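Local coordinates for protein aac(6')-Ii (Enterococcus faecium, PDB 1N71) that acetylates aminoglycoside antibiotics at the 6'-amino group with acetyl-coenzyme A as donor, a GNAT-family enzyme of antibiotic resistance, at residues 1-9 with 87-98; 20-29 with 74-83. All coordinates share one frame; numbering follows the deposited sequence.

In the fold
From the N terminus the chain lays down strand 2-5 at one border of the mixed sheet, then runs through helix 11-24, where the first segment of contact 2 lies. Strands 46-52 and 55-66 follow, and strand 70-78 passes the C-terminal end of that helix; contact 2 closes this loop. The chain then turns into helix 87-101, which runs back along strand 2-5, from Ile87 to Glu98, so contact 1 closes a wider loop with contact 2 nested inside it. Their centres lie about 16 Å apart, joined where Ile87 and Leu91 pack on Val78 and Leu76. Helices 11-24 and 87-101 are thereby tied to one sheet, and both contacts border coenzyme A.

Contact 1. Residues 1-9 with 87-98; sequences MIISEFDRN and IGTRLVNYLEKE. With COA (coenzyme A), chain E.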
loop_
_atom_site.group_PDB
_atom_site.type_symbol
_atom_site.label_atom_id
_atom_site.label_comp_id
_atom_site.label_asym_id
_atom_site.label_seq_id
_atom_site.Cartn_x
_atom_site.Cartn_y
_atom_site.Cartn_z
ATOM N N MET A 1 -5.260 -30.824 -11.933
ATOM C CA MET A 1 -3.990 -30.304 -11.349
ATOM C C MET A 1 -4.198 -29.903 -9.892
ATOM O O MET A 1 -5.336 -29.801 -9.432
ATOM C CB MET A 1 -3.485 -29.123 -12.180
ATOM C CG MET A 1 -4.506 -28.029 -12.404
ATOM S SD MET A 1 -4.646 -26.951 -10.987
ATOM C CE MET A 1 -3.545 -25.669 -11.471
ATOM N N ILE A 2 -3.110 -29.672 -9.164
ATOM C CA ILE A 2 -3.233 -29.329 -7.753
ATOM C C ILE A 2 -2.688 -27.976 -7.304
ATOM O O ILE A 2 -1.723 -27.450 -7.860
ATOM C CB ILE A 2 -2.580 -30.413 -6.868
ATOM C CG1 ILE A 2 -1.063 -30.392 -7.044
ATOM C CG2 ILE A 2 -3.121 -31.787 -7.248
ATOM C CD1 ILE A 2 -0.331 -31.331 -6.103
ATOM N N ILE A 3 -3.330 -27.432 -6.273
ATOM C CA ILE A 3 -2.947 -26.156 -5.683
ATOM C C ILE A 3 -2.301 -26.459 -4.333
ATOM O O ILE A 3 -2.937 -27.051 -3.459
ATOM C CB ILE A 3 -4.178 -25.265 -5.431
ATOM C CG1 ILE A 3 -4.960 -25.066 -6.729
ATOM C CG2 ILE A 3 -3.744 -23.931 -4.849
ATOM C CD1 ILE A 3 -4.200 -24.348 -7.805
ATOM N N SER A 4 -1.045 -26.064 -4.158
ATOM C CA SER A 4 -0.357 -26.317 -2.898
ATOM C C SER A 4 0.689 -25.247 -2.624
ATOM O O SER A 4 0.928 -24.376 -3.459
ATOM C CB SER A 4 0.323 -27.686 -2.936
ATOM O OG SER A 4 1.388 -27.687 -3.875
ATOM N N GLU A 5 1.312 -25.314 -1.451
ATOM C CA GLU A 5 2.339 -24.344 -1.098
ATOM C C GLU A 5 3.498 -24.517 -2.068
ATOM O O GLU A 5 3.889 -25.638 -2.394
ATOM C CB GLU A 5 2.821 -24.551 0.343
ATOM C CG GLU A 5 1.707 -24.476 1.380
ATOM C CD GLU A 5 2.223 -24.447 2.809
ATOM O OE1 GLU A 5 3.202 -25.165 3.114
ATOM O OE2 GLU A 5 1.635 -23.715 3.634
ATOM N N PHE A 6 4.031 -23.396 -2.535
ATOM C CA PHE A 6 5.137 -23.389 -3.483
ATOM C C PHE A 6 6.432 -23.894 -2.842
ATOM O O PHE A 6 6.800 -23.463 -1.753
ATOM C CB PHE A 6 5.321 -21.962 -4.011
ATOM C CG PHE A 6 6.355 -21.833 -5.087
ATOM C CD1 PHE A 6 7.711 -21.870 -4.780
ATOM C CD2 PHE A 6 5.971 -21.669 -6.414
ATOM C CE1 PHE A 6 8.671 -21.743 -5.782
ATOM C CE2 PHE A 6 6.920 -21.542 -7.422
ATOM C CZ PHE A 6 8.274 -21.577 -7.105
ATOM N N ASP A 7 7.115 -24.815 -3.516
ATOM C CA ASP A 7 8.378 -25.345 -3.006
ATOM C C ASP A 7 9.470 -24.323 -3.291
ATOM O O ASP A 7 9.999 -24.253 -4.399
ATOM C CB ASP A 7 8.732 -26.668 -3.687
ATOM C CG ASP A 7 10.028 -27.270 -3.153
ATOM O OD1 ASP A 7 11.065 -26.574 -3.177
ATOM O OD2 ASP A 7 10.010 -28.437 -2.709
ATOM N N ARG A 8 9.805 -23.532 -2.278
ATOM C CA ARG A 8 10.817 -22.490 -2.400
ATOM C C ARG A 8 12.208 -23.007 -2.767
ATOM O O ARG A 8 13.097 -22.222 -3.092
ATOM C CB ARG A 8 10.893 -21.708 -1.088
ATOM C CG ARG A 8 9.590 -21.022 -0.713
ATOM C CD ARG A 8 9.553 -20.667 0.761
ATOM N NE ARG A 8 8.340 -19.932 1.111
ATOM C CZ ARG A 8 7.898 -19.761 2.354
ATOM N NH1 ARG A 8 8.565 -20.277 3.381
ATOM N NH2 ARG A 8 6.790 -19.066 2.569
ATOM N N ASN A 9 12.395 -24.323 -2.723
ATOM C CA ASN A 9 13.693 -24.909 -3.038
ATOM C C ASN A 9 13.731 -25.642 -4.377
ATOM O O ASN A 9 14.646 -26.427 -4.625
ATOM C CB ASN A 9 14.118 -25.876 -1.929
ATOM C CG ASN A 9 14.133 -25.226 -0.560
ATOM O OD1 ASN A 9 14.761 -24.185 -0.358
ATOM N ND2 ASN A 9 13.442 -25.842 0.394
ATOM N N ILE A 87 -8.685 -21.664 -11.879
ATOM C CA ILE A 87 -7.343 -21.705 -11.308
ATOM C C ILE A 87 -7.164 -20.511 -10.363
ATOM O O ILE A 87 -6.675 -20.658 -9.245
ATOM C CB ILE A 87 -6.259 -21.662 -12.411
ATOM C CG1 ILE A 87 -6.331 -22.936 -13.260
ATOM C CG2 ILE A 87 -4.878 -21.531 -11.778
ATOM C CD1 ILE A 87 -5.414 -22.923 -14.478
ATOM N N GLY A 88 -7.574 -19.332 -10.816
ATOM C CA GLY A 88 -7.457 -18.147 -9.984
ATOM C C GLY A 88 -8.275 -18.257 -8.706
ATOM O O GLY A 88 -7.818 -17.875 -7.625
ATOM N N THR A 89 -9.491 -18.777 -8.825
ATOM C CA THR A 89 -10.368 -18.923 -7.668
ATOM C C THR A 89 -9.727 -19.852 -6.647
ATOM O O THR A 89 -9.669 -19.547 -5.454
ATOM C CB THR A 89 -11.736 -19.504 -8.074
ATOM O OG1 THR A 89 -12.401 -18.593 -8.958
ATOM C CG2 THR A 89 -12.602 -19.737 -6.841
ATOM N N ARG A 90 -9.243 -20.991 -7.123
ATOM C CA ARG A 90 -8.614 -21.960 -6.240
ATOM C C ARG A 90 -7.365 -21.390 -5.569
ATOM O O ARG A 90 -7.091 -21.684 -4.403
ATOM C CB ARG A 90 -8.303 -23.228 -7.038
ATOM C CG ARG A 90 -9.576 -23.843 -7.617
ATOM C CD ARG A 90 -9.276 -24.939 -8.613
ATOM N NE ARG A 90 -8.603 -26.062 -7.983
ATOM C CZ ARG A 90 -8.113 -27.102 -8.645
ATOM N NH1 ARG A 90 -8.222 -27.153 -9.966
ATOM N NH2 ARG A 90 -7.521 -28.090 -7.985
ATOM N N LEU A 91 -6.614 -20.562 -6.289
ATOM C CA LEU A 91 -5.418 -19.950 -5.715
ATOM C C LEU A 91 -5.793 -18.948 -4.624
ATOM O O LEU A 91 -5.184 -18.920 -3.556
ATOM C CB LEU A 91 -4.594 -19.231 -6.795
ATOM C CG LEU A 91 -3.795 -20.098 -7.770
ATOM C CD1 LEU A 91 -3.141 -19.216 -8.834
ATOM C CD2 LEU A 91 -2.743 -20.889 -7.005
ATOM N N VAL A 92 -6.795 -18.120 -4.893
ATOM C CA VAL A 92 -7.218 -17.133 -3.909
ATOM C C VAL A 92 -7.761 -17.807 -2.654
ATOM O O VAL A 92 -7.413 -17.425 -1.542
ATOM C CB VAL A 92 -8.270 -16.189 -4.499
ATOM C CG1 VAL A 92 -8.868 -15.311 -3.407
ATOM C CG2 VAL A 92 -7.618 -15.324 -5.569
ATOM N N ASN A 93 -8.601 -18.820 -2.831
ATOM C CA ASN A 93 -9.158 -19.523 -1.683
ATOM C C ASN A 93 -8.076 -20.213 -0.859
ATOM O O ASN A 93 -8.163 -20.260 0.371
ATOM C CB ASN A 93 -10.211 -20.537 -2.135
ATOM C CG ASN A 93 -11.476 -19.869 -2.644
ATOM O OD1 ASN A 93 -11.935 -18.879 -2.076
ATOM N ND2 ASN A 93 -12.052 -20.416 -3.702
ATOM N N TYR A 94 -7.052 -20.742 -1.525
ATOM C CA TYR A 94 -5.973 -21.410 -0.807
ATOM C C TYR A 94 -5.167 -20.355 -0.052
ATOM O O TYR A 94 -4.756 -20.563 1.085
ATOM C CB TYR A 94 -5.072 -22.177 -1.780
ATOM C CG TYR A 94 -4.143 -23.173 -1.117
ATOM C CD1 TYR A 94 -2.978 -22.755 -0.481
ATOM C CD2 TYR A 94 -4.436 -24.535 -1.126
ATOM C CE1 TYR A 94 -2.123 -23.670 0.131
ATOM C CE2 TYR A 94 -3.588 -25.459 -0.515
ATOM C CZ TYR A 94 -2.434 -25.018 0.110
ATOM O OH TYR A 94 -1.590 -25.928 0.709
ATOM N N LEU A 95 -4.942 -19.212 -0.690
ATOM C CA LEU A 95 -4.202 -18.145 -0.038
ATOM C C LEU A 95 -4.939 -17.728 1.235
ATOM O O LEU A 95 -4.334 -17.579 2.294
ATOM C CB LEU A 95 -4.069 -16.938 -0.972
ATOM C CG LEU A 95 -3.455 -15.689 -0.327
ATOM C CD1 LEU A 95 -1.996 -15.941 0.025
ATOM C CD2 LEU A 95 -3.571 -14.521 -1.283
ATOM N N GLU A 96 -6.248 -17.543 1.123
ATOM C CA GLU A 96 -7.048 -17.128 2.270
ATOM C C GLU A 96 -6.930 -18.097 3.444
ATOM O O GLU A 96 -6.839 -17.670 4.590
ATOM C CB GLU A 96 -8.503 -16.931 1.844
ATOM C CG GLU A 96 -8.680 -15.655 1.017
ATOM C CD GLU A 96 -10.106 -15.420 0.557
ATOM O OE1 GLU A 96 -11.041 -15.857 1.253
ATOM O OE2 GLU A 96 -10.293 -14.777 -0.496
ATOM N N LYS A 97 -6.901 -19.396 3.160
ATOM C CA LYS A 97 -6.757 -20.384 4.225
ATOM C C LYS A 97 -5.389 -20.230 4.898
ATOM O O LYS A 97 -5.285 -20.278 6.128
ATOM C CB LYS A 97 -6.898 -21.802 3.663
ATOM N N GLU A 98 -4.343 -20.034 4.092
ATOM C CA GLU A 98 -2.981 -19.875 4.606
ATOM C C GLU A 98 -2.831 -18.622 5.467
ATOM O O GLU A 98 -2.213 -18.660 6.532
ATOM C CB GLU A 98 -1.971 -19.804 3.452
ATOM C CG GLU A 98 -1.792 -21.089 2.657
ATOM C CD GLU A 98 -0.901 -22.101 3.356
ATOM O OE1 GLU A 98 0.188 -21.706 3.817
ATOM O OE2 GLU A 98 -1.285 -23.290 3.436
HETATM N N1A COA E . -13.308 -9.746 -15.595
HETATM C C2A COA E . -14.484 -10.168 -15.095
HETATM N N3A COA E . -14.757 -11.354 -14.506
HETATM C C4A COA E . -13.636 -12.151 -14.447
HETATM C C5A COA E . -12.376 -11.855 -14.916
HETATM C C6A COA E . -12.212 -10.567 -15.518
HETATM N N6A COA E . -11.047 -10.154 -16.012
HETATM N N7A COA E . -11.501 -12.904 -14.680
HETATM C C8A COA E . -12.244 -13.799 -14.096
HETATM N N9A COA E . -13.554 -13.416 -13.922
HETATM C C1B COA E . -14.658 -14.172 -13.314
HETATM C C2B COA E . -15.051 -15.416 -14.115
HETATM O O2B COA E . -16.014 -15.050 -15.112
HETATM C C3B COA E . -15.705 -16.358 -13.110
HETATM O O3B COA E . -17.040 -15.887 -12.862
HETATM P P3B COA E . -18.310 -16.876 -12.981
HETATM O O7A COA E . -18.252 -17.376 -14.377
HETATM O O8A COA E . -19.467 -15.993 -12.693
HETATM O O9A COA E . -18.064 -17.911 -11.948
HETATM C C4B COA E . -14.865 -16.082 -11.854
HETATM O O4B COA E . -14.351 -14.760 -12.053
HETATM C C5B COA E . -13.741 -17.094 -11.591
HETATM O O5B COA E . -12.708 -16.959 -12.575
HETATM P P1A COA E . -11.433 -17.948 -12.623
HETATM O O1A COA E . -11.614 -18.893 -13.746
HETATM O O2A COA E . -11.166 -18.459 -11.260
HETATM O O3A COA E . -10.275 -16.904 -13.003
HETATM P P2A COA E . -8.871 -17.202 -13.729
HETATM O O4A COA E . -8.996 -16.851 -15.160
HETATM O O5A COA E . -8.364 -18.533 -13.339
HETATM O O6A COA E . -7.933 -16.101 -13.029
HETATM C CBP COA E . -7.189 -13.789 -13.170
HETATM C CCP COA E . -8.358 -14.733 -12.927
HETATM C CDP COA E . -7.722 -12.350 -13.148
HETATM C CEP COA E . -6.143 -13.983 -12.032
HETATM C CAP COA E . -6.555 -14.138 -14.585
HETATM O OAP COA E . -7.485 -13.926 -15.652
HETATM C C9P COA E . -5.210 -13.433 -14.836
HETATM O O9P COA E . -4.146 -14.053 -14.701
HETATM N N8P COA E . -5.273 -12.144 -15.195
HETATM C C7P COA E . -4.127 -11.288 -15.478
HETATM C C6P COA E . -3.404 -10.829 -14.214
HETATM C C5P COA E . -4.084 -9.667 -13.514
HETATM O O5P COA E . -4.396 -8.648 -14.143
HETATM N N4P COA E . -4.310 -9.822 -12.201
HETATM C C3P COA E . -4.949 -8.831 -11.328
HETATM C C2P COA E . -4.096 -8.505 -10.112
HETATM S S1P COA E . -3.986 -6.738 -9.773
HETATM O O HOH W 1 -8.095 -29.695 -11.469
HETATM O O HOH W 2 0.899 -27.502 0.522
#
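Ile3 packs on Arg90, Leu91 and Tyr94, on the one side of helix 87-98 that is turned to the strand. From CB, the CG1 branch runs over one face of the Arg90 guanidinium and comes within 3.8 Å of Arg90 CB. The CG2 branch, turned anti to the backbone N (the CG1 branch has chi1 -56°), settles against the start of the Tyr94 side chain, touching both CB and CG. At the tip, CD1 meets Leu91 CD2 at 3.8 Å, the two chains crossing at about a right angle.

On one side of this apolar patch Arg90 is held by the chain terminus. Its NH2 donates to Met1 O at 3.1 Å, a bent bond (146° at the hydrogen) with the oxygen tilted out of the guanidinium plane. A water bridges Arg90 NH1 to the terminal Met1 N, and Met1 SD slides past the same group, 3.7 Å from NH1. At the other end, Tyr94 slants across the strand, passing Ile3 O and Ser4 CA, until its OH lies 3.7 Å from Glu5 CG; a second water links that hydroxyl to Glu5 N. Glu5 OE2 and Glu98 OE1 are only 2.5 Å apart; two oxygens this close would be consistent with one acid group holding a proton.

The helix follows the strand at 31°, on one face of the border strand 2-5 and of strands 46-52, 55-66 and 70-78 beside it, while its N-terminal turn gives Gly88 N and Thr89 N to the coenzyme A pyrophosphate.

Contact 2. Residues 20-29 with 74-83; sequences LLRLTWPEEY and HPLVVESSRR. With COA (coenzyme A), chain E.
Val77 and Leu20 have the most surface buried here, and they meet tip to tip, Val77 CG1 lying 3.8 Å from Leu20 CD2. Val77 points its side chain toward the helix and divides it among several neighbours. With CG1 between the backbone N and the carbonyl carbon (chi1 60°), that methyl is turned to Leu20 and Leu21, whereas CG2 presses on Thr24, 3.3 Å from OG1. Leu20 spreads in its turn: CD1 crosses the Glu79 side chain at about a right angle and rests on its CG at 3.7 Å. The Thr24 hydroxyl is satisfied within its own helix, donating at 2.7 Å to Leu20 O, which also accepts the backbone N of Thr24; the methyl CG2 is left to sit over one face of the Trp25 ring.

Trp25, just past the helix end, carries the next largest share. Its six-membered ring slides alongside Val77, CZ3 to CB, and turns an edge to the strand, with CH2 3.5 Å from Leu76 O in the ring plane. CZ2 of the same ring lies 3.6 Å from coenzyme A C6P, so one indole packs against both strand and cofactor. Beyond Val77, Arg83 folds back: NE donates to Val78 O at 2.9 Å, and its guanidinium lies between Ser80 CA on one face and coenzyme A C9P on the other, both offset toward the rim.

Helix 20-24 crosses strand 74-78 at 83°. Alternation along the strand sends Val77 to this helix and Leu76 and Val78 to the opposite side, toward helix 87-101. Val78 N donates to the pantetheine carbonyl O9P, the strand-like pairing with cofactor characteristic of the GNAT fold, in which this strand leads into the pyrophosphate-binding loop.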
loop_
_atom_site.group_PDB
_atom_site.type_symbol
_atom_site.label_atom_id
_atom_site.label_comp_id
_atom_site.label_asym_id
_atom_site.label_seq_id
_atom_site.Cartn_x
_atom_site.Cartn_y
_atom_site.Cartn_z
ATOM N N LEU A 20 6.774 -17.050 -16.417
ATOM C CA LEU A 20 5.374 -16.676 -16.297
ATOM C C LEU A 20 5.208 -15.200 -15.951
ATOM O O LEU A 20 4.311 -14.532 -16.466
ATOM C CB LEU A 20 4.697 -17.539 -15.231
ATOM C CG LEU A 20 3.188 -17.368 -15.061
ATOM C CD1 LEU A 20 2.487 -17.593 -16.390
ATOM C CD2 LEU A 20 2.689 -18.356 -14.020
ATOM N N LEU A 21 6.073 -14.693 -15.080
ATOM C CA LEU A 21 6.016 -13.292 -14.676
ATOM C C LEU A 21 6.522 -12.386 -15.791
ATOM O O LEU A 21 5.951 -11.327 -16.046
ATOM C CB LEU A 21 6.849 -13.067 -13.412
ATOM C CG LEU A 21 6.347 -13.747 -12.135
ATOM C CD1 LEU A 21 7.351 -13.547 -11.014
ATOM C CD2 LEU A 21 4.995 -13.169 -11.751
ATOM N N ARG A 22 7.598 -12.810 -16.448
ATOM C CA ARG A 22 8.190 -12.044 -17.541
ATOM C C ARG A 22 7.237 -11.966 -18.729
ATOM O O ARG A 22 7.058 -10.905 -19.325
ATOM C CB ARG A 22 9.503 -12.688 -17.989
ATOM N N LEU A 23 6.632 -13.098 -19.072
ATOM C CA LEU A 23 5.699 -13.154 -20.188
ATOM C C LEU A 23 4.490 -12.268 -19.918
ATOM O O LEU A 23 4.138 -11.409 -20.730
ATOM C CB LEU A 23 5.230 -14.592 -20.411
ATOM C CG LEU A 23 6.295 -15.660 -20.664
ATOM C CD1 LEU A 23 5.624 -17.022 -20.773
ATOM C CD2 LEU A 23 7.071 -15.339 -21.935
ATOM N N THR A 24 3.863 -12.480 -18.763
ATOM C CA THR A 24 2.679 -11.728 -18.361
ATOM C C THR A 24 2.933 -10.228 -18.233
ATOM O O THR A 24 2.203 -9.415 -18.803
ATOM C CB THR A 24 2.130 -12.253 -17.015
ATOM O OG1 THR A 24 1.873 -13.660 -17.119
ATOM C CG2 THR A 24 0.843 -11.534 -16.644
ATOM N N TRP A 25 3.964 -9.867 -17.477
ATOM C CA TRP A 25 4.314 -8.466 -17.265
ATOM C C TRP A 25 5.763 -8.216 -17.667
ATOM O O TRP A 25 6.641 -8.107 -16.813
ATOM C CB TRP A 25 4.121 -8.092 -15.793
ATOM C CG TRP A 25 2.688 -8.076 -15.345
ATOM C CD1 TRP A 25 1.728 -7.173 -15.703
ATOM C CD2 TRP A 25 2.055 -9.000 -14.449
ATOM N NE1 TRP A 25 0.538 -7.474 -15.082
ATOM C CE2 TRP A 25 0.710 -8.591 -14.307
ATOM C CE3 TRP A 25 2.495 -10.133 -13.750
ATOM C CZ2 TRP A 25 -0.202 -9.275 -13.494
ATOM C CZ3 TRP A 25 1.586 -10.815 -12.941
ATOM C CH2 TRP A 25 0.254 -10.382 -12.822
ATOM N N PRO A 26 6.030 -8.113 -18.978
ATOM C CA PRO A 26 7.385 -7.876 -19.485
ATOM C C PRO A 26 7.968 -6.525 -19.078
ATOM O O PRO A 26 9.180 -6.390 -18.901
ATOM C CB PRO A 26 7.208 -8.001 -20.994
ATOM C CG PRO A 26 5.822 -7.480 -21.202
ATOM C CD PRO A 26 5.058 -8.151 -20.084
ATOM N N GLU A 27 7.100 -5.529 -18.927
ATOM C CA GLU A 27 7.526 -4.186 -18.549
ATOM C C GLU A 27 7.771 -4.070 -17.048
ATOM O O GLU A 27 8.467 -3.160 -16.594
ATOM C CB GLU A 27 6.465 -3.166 -18.973
ATOM N N GLU A 28 7.200 -4.995 -16.283
ATOM C CA GLU A 28 7.346 -4.976 -14.833
ATOM C C GLU A 28 8.358 -6.004 -14.329
ATOM O O GLU A 28 8.888 -5.871 -13.227
ATOM C CB GLU A 28 5.987 -5.222 -14.171
ATOM C CG GLU A 28 5.945 -4.896 -12.686
ATOM C CD GLU A 28 6.262 -3.437 -12.400
ATOM O OE1 GLU A 28 7.408 -3.010 -12.659
ATOM O OE2 GLU A 28 5.364 -2.714 -11.920
ATOM N N TYR A 29 8.624 -7.024 -15.140
ATOM C CA TYR A 29 9.571 -8.074 -14.773
ATOM C C TYR A 29 10.552 -8.360 -15.910
ATOM O O TYR A 29 10.509 -9.423 -16.532
ATOM C CB TYR A 29 8.817 -9.359 -14.416
ATOM C CG TYR A 29 7.879 -9.219 -13.240
ATOM C CD1 TYR A 29 8.370 -9.001 -11.953
ATOM C CD2 TYR A 29 6.497 -9.304 -13.414
ATOM C CE1 TYR A 29 7.507 -8.870 -10.867
ATOM C CE2 TYR A 29 5.627 -9.174 -12.335
ATOM C CZ TYR A 29 6.138 -8.959 -11.066
ATOM O OH TYR A 29 5.284 -8.834 -9.996
ATOM N N HIS A 74 -0.302 -10.376 -3.453
ATOM C CA HIS A 74 0.620 -9.980 -4.512
ATOM C C HIS A 74 1.727 -11.015 -4.690
ATOM O O HIS A 74 2.426 -11.353 -3.739
ATOM C CB HIS A 74 1.234 -8.614 -4.184
ATOM C CG HIS A 74 2.288 -8.173 -5.152
ATOM N ND1 HIS A 74 3.573 -8.673 -5.132
ATOM C CD2 HIS A 74 2.246 -7.285 -6.173
ATOM C CE1 HIS A 74 4.278 -8.110 -6.098
ATOM N NE2 HIS A 74 3.495 -7.263 -6.745
ATOM N N PRO A 75 1.872 -11.555 -5.907
ATOM C CA PRO A 75 1.051 -11.237 -7.076
ATOM C C PRO A 75 0.041 -12.358 -7.291
ATOM O O PRO A 75 -0.091 -13.259 -6.457
ATOM C CB PRO A 75 2.074 -11.205 -8.191
ATOM C CG PRO A 75 2.924 -12.404 -7.833
ATOM C CD PRO A 75 3.083 -12.293 -6.314
ATOM N N LEU A 76 -0.678 -12.286 -8.403
ATOM C CA LEU A 76 -1.626 -13.324 -8.784
ATOM C C LEU A 76 -1.521 -13.424 -10.294
ATOM O O LEU A 76 -1.837 -12.476 -11.015
ATOM C CB LEU A 76 -3.066 -12.979 -8.397
ATOM C CG LEU A 76 -4.092 -13.996 -8.930
ATOM C CD1 LEU A 76 -3.708 -15.418 -8.494
ATOM C CD2 LEU A 76 -5.488 -13.645 -8.431
ATOM N N VAL A 77 -1.059 -14.568 -10.772
ATOM C CA VAL A 77 -0.918 -14.761 -12.202
ATOM C C VAL A 77 -1.263 -16.190 -12.582
ATOM O O VAL A 77 -0.918 -17.138 -11.875
ATOM C CB VAL A 77 0.520 -14.453 -12.665
ATOM C CG1 VAL A 77 1.497 -15.365 -11.954
ATOM C CG2 VAL A 77 0.632 -14.633 -14.178
ATOM N N VAL A 78 -1.968 -16.319 -13.699
ATOM C CA VAL A 78 -2.377 -17.601 -14.244
ATOM C C VAL A 78 -1.966 -17.557 -15.713
ATOM O O VAL A 78 -2.210 -16.557 -16.385
ATOM C CB VAL A 78 -3.908 -17.779 -14.159
ATOM C CG1 VAL A 78 -4.329 -19.065 -14.867
ATOM C CG2 VAL A 78 -4.348 -17.801 -12.699
ATOM N N GLU A 79 -1.333 -18.617 -16.211
ATOM C CA GLU A 79 -0.930 -18.628 -17.620
ATOM C C GLU A 79 -2.111 -18.163 -18.454
ATOM O O GLU A 79 -3.224 -18.658 -18.288
ATOM C CB GLU A 79 -0.527 -20.031 -18.072
ATOM C CG GLU A 79 0.664 -20.607 -17.351
ATOM C CD GLU A 79 1.168 -21.875 -18.010
ATOM O OE1 GLU A 79 0.343 -22.771 -18.291
ATOM O OE2 GLU A 79 2.389 -21.981 -18.242
ATOM N N SER A 80 -1.866 -17.217 -19.354
ATOM C CA SER A 80 -2.926 -16.678 -20.195
ATOM C C SER A 80 -3.643 -17.757 -20.994
ATOM O O SER A 80 -4.761 -17.548 -21.460
ATOM C CB SER A 80 -2.363 -15.619 -21.150
ATOM O OG SER A 80 -1.448 -16.189 -22.067
ATOM N N SER A 81 -3.002 -18.913 -21.145
ATOM C CA SER A 81 -3.590 -20.012 -21.894
ATOM C C SER A 81 -4.363 -20.990 -21.009
ATOM O O SER A 81 -4.924 -21.965 -21.503
ATOM C CB SER A 81 -2.498 -20.765 -22.668
ATOM O OG SER A 81 -1.482 -21.246 -21.801
ATOM N N ARG A 82 -4.404 -20.729 -19.705
ATOM C CA ARG A 82 -5.113 -21.621 -18.789
ATOM C C ARG A 82 -6.164 -20.899 -17.954
ATOM O O ARG A 82 -6.682 -21.449 -16.981
ATOM C CB ARG A 82 -4.118 -22.307 -17.855
ATOM C CG ARG A 82 -3.068 -23.159 -18.551
ATOM C CD ARG A 82 -3.701 -24.233 -19.424
ATOM N NE ARG A 82 -2.814 -25.380 -19.585
ATOM C CZ ARG A 82 -2.538 -26.247 -18.614
ATOM N NH1 ARG A 82 -3.088 -26.099 -17.416
ATOM N NH2 ARG A 82 -1.707 -27.259 -18.837
ATOM N N ARG A 83 -6.478 -19.668 -18.341
ATOM C CA ARG A 83 -7.454 -18.867 -17.619
ATOM C C ARG A 83 -8.894 -19.302 -17.850
ATOM O O ARG A 83 -9.183 -20.106 -18.739
ATOM C CB ARG A 83 -7.273 -17.393 -17.991
ATOM C CG ARG A 83 -5.921 -16.853 -17.556
ATOM C CD ARG A 83 -5.631 -15.461 -18.087
ATOM N NE ARG A 83 -4.304 -15.020 -17.667
ATOM C CZ ARG A 83 -3.693 -13.928 -18.119
ATOM N NH1 ARG A 83 -4.288 -13.153 -19.017
ATOM N NH2 ARG A 83 -2.485 -13.617 -17.673
HETATM N N1A COA E . -13.308 -9.746 -15.595
HETATM C C2A COA E . -14.484 -10.168 -15.095
HETATM N N3A COA E . -14.757 -11.354 -14.506
HETATM C C4A COA E . -13.636 -12.151 -14.447
HETATM C C5A COA E . -12.376 -11.855 -14.916
HETATM C C6A COA E . -12.212 -10.567 -15.518
HETATM N N6A COA E . -11.047 -10.154 -16.012
HETATM N N7A COA E . -11.501 -12.904 -14.680
HETATM C C8A COA E . -12.244 -13.799 -14.096
HETATM N N9A COA E . -13.554 -13.416 -13.922
HETATM C C1B COA E . -14.658 -14.172 -13.314
HETATM C C2B COA E . -15.051 -15.416 -14.115
HETATM O O2B COA E . -16.014 -15.050 -15.112
HETATM C C3B COA E . -15.705 -16.358 -13.110
HETATM O O3B COA E . -17.040 -15.887 -12.862
HETATM P P3B COA E . -18.310 -16.876 -12.981
HETATM O O7A COA E . -18.252 -17.376 -14.377
HETATM O O8A COA E . -19.467 -15.993 -12.693
HETATM O O9A COA E . -18.064 -17.911 -11.948
HETATM C C4B COA E . -14.865 -16.082 -11.854
HETATM O O4B COA E . -14.351 -14.760 -12.053
HETATM C C5B COA E . -13.741 -17.094 -11.591
HETATM O O5B COA E . -12.708 -16.959 -12.575
HETATM P P1A COA E . -11.433 -17.948 -12.623
HETATM O O1A COA E . -11.614 -18.893 -13.746
HETATM O O2A COA E . -11.166 -18.459 -11.260
HETATM O O3A COA E . -10.275 -16.904 -13.003
HETATM P P2A COA E . -8.871 -17.202 -13.729
HETATM O O4A COA E . -8.996 -16.851 -15.160
HETATM O O5A COA E . -8.364 -18.533 -13.339
HETATM O O6A COA E . -7.933 -16.101 -13.029
HETATM C CBP COA E . -7.189 -13.789 -13.170
HETATM C CCP COA E . -8.358 -14.733 -12.927
HETATM C CDP COA E . -7.722 -12.350 -13.148
HETATM C CEP COA E . -6.143 -13.983 -12.032
HETATM C CAP COA E . -6.555 -14.138 -14.585
HETATM O OAP COA E . -7.485 -13.926 -15.652
HETATM C C9P COA E . -5.210 -13.433 -14.836
HETATM O O9P COA E . -4.146 -14.053 -14.701
HETATM N N8P COA E . -5.273 -12.144 -15.195
HETATM C C7P COA E . -4.127 -11.288 -15.478
HETATM C C6P COA E . -3.404 -10.829 -14.214
HETATM C C5P COA E . -4.084 -9.667 -13.514
HETATM O O5P COA E . -4.396 -8.648 -14.143
HETATM N N4P COA E . -4.310 -9.822 -12.201
HETATM C C3P COA E . -4.949 -8.831 -11.328
HETATM C C2P COA E . -4.096 -8.505 -10.112
HETATM S S1P COA E . -3.986 -6.738 -9.773
#